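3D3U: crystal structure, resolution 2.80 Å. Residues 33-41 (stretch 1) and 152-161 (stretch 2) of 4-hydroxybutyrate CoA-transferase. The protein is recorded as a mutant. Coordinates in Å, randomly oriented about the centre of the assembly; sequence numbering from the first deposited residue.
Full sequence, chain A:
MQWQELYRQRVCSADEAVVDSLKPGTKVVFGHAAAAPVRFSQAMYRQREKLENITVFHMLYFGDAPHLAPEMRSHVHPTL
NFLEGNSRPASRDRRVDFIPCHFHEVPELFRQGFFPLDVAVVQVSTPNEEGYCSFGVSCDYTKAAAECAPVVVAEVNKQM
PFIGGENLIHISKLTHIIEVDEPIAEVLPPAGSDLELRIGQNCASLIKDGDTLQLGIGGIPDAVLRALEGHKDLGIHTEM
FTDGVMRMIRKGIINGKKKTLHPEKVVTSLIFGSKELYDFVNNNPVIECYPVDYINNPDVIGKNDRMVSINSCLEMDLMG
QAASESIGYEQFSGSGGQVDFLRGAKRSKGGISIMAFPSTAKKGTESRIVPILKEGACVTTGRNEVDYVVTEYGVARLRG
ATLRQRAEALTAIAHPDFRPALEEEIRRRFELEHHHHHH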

# COMPACT_ATOMS: atom_id res chain seq x y z
N ALA A 33 5.92 4.02 -5.74
CA ALA A 33 4.57 4.61 -5.64
C ALA A 33 4.78 6.06 -6.04
O ALA A 33 5.23 6.31 -7.17
CB ALA A 33 3.94 4.45 -4.24
N ALA A 34 4.51 7.02 -5.14
CA ALA A 34 4.55 8.44 -5.53
C ALA A 34 5.90 8.97 -5.17
O ALA A 34 6.11 10.16 -5.41
CB ALA A 34 3.47 9.25 -4.86
N ALA A 35 6.82 8.10 -4.71
CA ALA A 35 8.15 8.48 -4.34
C ALA A 35 9.12 7.91 -5.29
O ALA A 35 10.31 7.87 -4.97
CB ALA A 35 8.50 8.00 -2.96
N ALA A 36 8.61 7.43 -6.42
CA ALA A 36 9.36 6.81 -7.52
C ALA A 36 10.28 7.87 -8.17
O ALA A 36 9.85 9.00 -8.37
CB ALA A 36 8.36 6.29 -8.53
N PRO A 37 11.55 7.55 -8.43
CA PRO A 37 12.51 8.54 -8.77
C PRO A 37 12.66 8.62 -10.29
O PRO A 37 13.59 8.13 -10.94
CB PRO A 37 13.77 8.05 -8.06
CG PRO A 37 13.52 6.66 -7.75
CD PRO A 37 12.20 6.23 -8.33
N VAL A 38 11.69 9.31 -10.82
CA VAL A 38 11.51 9.44 -12.22
C VAL A 38 12.63 10.26 -12.82
O VAL A 38 13.03 9.98 -13.95
CB VAL A 38 10.08 9.96 -12.47
CG1 VAL A 38 9.72 10.94 -11.41
CG2 VAL A 38 9.96 10.56 -13.86
N ARG A 39 13.20 11.24 -12.10
CA ARG A 39 14.38 12.02 -12.68
C ARG A 39 15.55 11.17 -13.04
O ARG A 39 16.18 11.31 -14.09
CB ARG A 39 14.88 13.05 -11.71
CG ARG A 39 14.31 14.39 -12.08
CD ARG A 39 12.87 14.54 -11.80
NE ARG A 39 12.42 13.87 -10.57
CZ ARG A 39 11.13 13.92 -10.22
NH1 ARG A 39 10.68 13.30 -9.14
NH2 ARG A 39 10.28 14.58 -11.02
N PHE A 40 15.84 10.29 -12.11
CA PHE A 40 16.76 9.26 -12.31
C PHE A 40 16.34 8.32 -13.41
O PHE A 40 17.20 7.93 -14.21
CB PHE A 40 16.89 8.46 -11.06
CG PHE A 40 18.18 7.68 -10.97
CD1 PHE A 40 18.27 6.40 -11.47
CD2 PHE A 40 19.29 8.23 -10.41
CE1 PHE A 40 19.44 5.66 -11.37
CE2 PHE A 40 20.43 7.51 -10.35
CZ PHE A 40 20.48 6.17 -10.82
N SER A 41 15.06 7.93 -13.53
CA SER A 41 14.66 7.10 -14.70
C SER A 41 14.93 7.84 -16.04
O SER A 41 15.52 7.31 -17.03
CB SER A 41 13.21 6.65 -14.58
OG SER A 41 12.75 5.94 -15.73
N VAL A 152 23.60 4.63 -2.27
CA VAL A 152 22.23 5.11 -2.22
C VAL A 152 22.07 6.44 -2.98
O VAL A 152 22.67 7.49 -2.63
CB VAL A 152 21.85 5.34 -0.74
CG1 VAL A 152 20.41 5.80 -0.60
CG2 VAL A 152 22.07 4.13 -0.04
N VAL A 153 21.24 6.45 -4.01
CA VAL A 153 21.09 7.68 -4.76
C VAL A 153 19.78 8.39 -4.37
O VAL A 153 18.72 7.88 -4.66
CB VAL A 153 21.09 7.35 -6.21
CG1 VAL A 153 21.00 8.61 -7.03
CG2 VAL A 153 22.35 6.55 -6.58
N ALA A 154 19.80 9.53 -3.71
CA ALA A 154 18.55 10.07 -3.26
C ALA A 154 18.23 11.35 -4.03
O ALA A 154 19.09 12.23 -4.08
CB ALA A 154 18.65 10.40 -1.86
N GLU A 155 17.02 11.49 -4.60
CA GLU A 155 16.70 12.72 -5.23
C GLU A 155 16.17 13.50 -4.11
O GLU A 155 15.22 13.13 -3.47
CB GLU A 155 15.57 12.54 -6.23
CG GLU A 155 15.87 11.75 -7.51
CD GLU A 155 14.61 11.51 -8.45
OE1 GLU A 155 14.75 10.67 -9.42
OE2 GLU A 155 13.49 12.15 -8.30
N VAL A 156 16.77 14.62 -3.84
CA VAL A 156 16.27 15.49 -2.74
C VAL A 156 15.15 16.47 -3.18
O VAL A 156 15.36 17.43 -3.92
CB VAL A 156 17.43 16.17 -2.02
CG1 VAL A 156 16.87 17.20 -1.00
CG2 VAL A 156 18.28 15.08 -1.37
N ASN A 157 13.93 16.20 -2.73
CA ASN A 157 12.89 16.92 -3.31
C ASN A 157 12.32 17.96 -2.35
O ASN A 157 11.85 17.67 -1.20
CB ASN A 157 11.87 15.99 -3.87
CG ASN A 157 10.95 16.68 -4.83
OD1 ASN A 157 10.87 17.93 -4.86
ND2 ASN A 157 10.19 15.88 -5.60
N LYS A 158 12.45 19.21 -2.83
CA LYS A 158 11.91 20.40 -2.12
C LYS A 158 10.39 20.30 -1.96
O LYS A 158 9.85 20.86 -1.03
CB LYS A 158 12.42 21.75 -2.70
CG LYS A 158 13.82 22.06 -2.10
CD LYS A 158 14.42 23.51 -2.22
CE LYS A 158 15.95 23.56 -1.79
NZ LYS A 158 16.67 22.23 -2.08
N GLN A 159 9.74 19.53 -2.84
CA GLN A 159 8.31 19.27 -2.75
C GLN A 159 7.94 18.02 -1.90
O GLN A 159 6.76 17.91 -1.46
CB GLN A 159 7.74 19.08 -4.16
CG GLN A 159 6.56 19.94 -4.53
CD GLN A 159 7.05 21.01 -5.43
OE1 GLN A 159 6.43 21.36 -6.47
NE2 GLN A 159 8.25 21.53 -5.08
N MET A 160 8.86 17.07 -1.68
CA MET A 160 8.51 15.82 -0.92
C MET A 160 8.18 16.23 0.50
O MET A 160 9.01 16.87 1.12
CB MET A 160 9.68 14.80 -0.87
CG MET A 160 9.34 13.54 -0.06
SD MET A 160 7.90 12.58 -0.77
CE MET A 160 8.54 11.94 -2.26
N PRO A 161 7.00 15.90 1.02
CA PRO A 161 6.65 16.16 2.42
C PRO A 161 7.49 15.43 3.46
O PRO A 161 8.05 14.38 3.19
CB PRO A 161 5.20 15.62 2.52
CG PRO A 161 5.03 14.83 1.42
CD PRO A 161 5.88 15.27 0.32

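The contact is organised around one acidic side chain, Glu-155, which reaches from the strand to the first turn of the helix that begins at Val-38. Its chi1 of -70° (m) and chi2 of 175° (t) give an extended chain that carries the carboxylate to the helix start, and its two oxygens meet different groups there.

The charged interaction belongs to OE2. Arg-39 NE lies 3.0 Å from Glu-155 OE2 and Arg-39 NH1 lies 3.2 Å from the same oxygen, so the salt bridge is made through two hydrogen bonds, with N-H...O angles of 150° and 144°. The oxygen sits at the edge of the guanidinium, near its plane, where the N-H bonds point. Arginine suits this place because its neighbouring donors can converge on one acceptor, and the pairing offsets the charge of a buried glutamate.

The other oxygen serves the backbone. Phe-40 N donates to Glu-155 OE1 at 2.9 Å with a nearly straight angle of 170°. In the first turn of a helix, amide groups lack the carbonyl partners that a preceding turn would supply, and a carboxylate can take that role. Pro-37, at the N-cap position, has no amide hydrogen to satisfy; its CB comes as close as 3.1 Å to Glu-155 OE1, a tight contact rather than a bond, while its O accepts a hydrogen bond from Ser-41 N at 3.0 Å within the helical turn.

Apolar contacts flank this polar centre. Phe-40 CE2 approaches Val-153 CG1 at 3.5 Å; Val-153 and Glu-155, two apart on the strand, both point toward the helix, as the alternation of side chains along a strand leads one to expect, whereas Ala-154 points away. Near the end of stretch 2, Met-160 starts out sideways, but its flexible chain brings CE to 4.0 Å from Ala-35 CB, where the small alanine methyl offers a compact apolar partner.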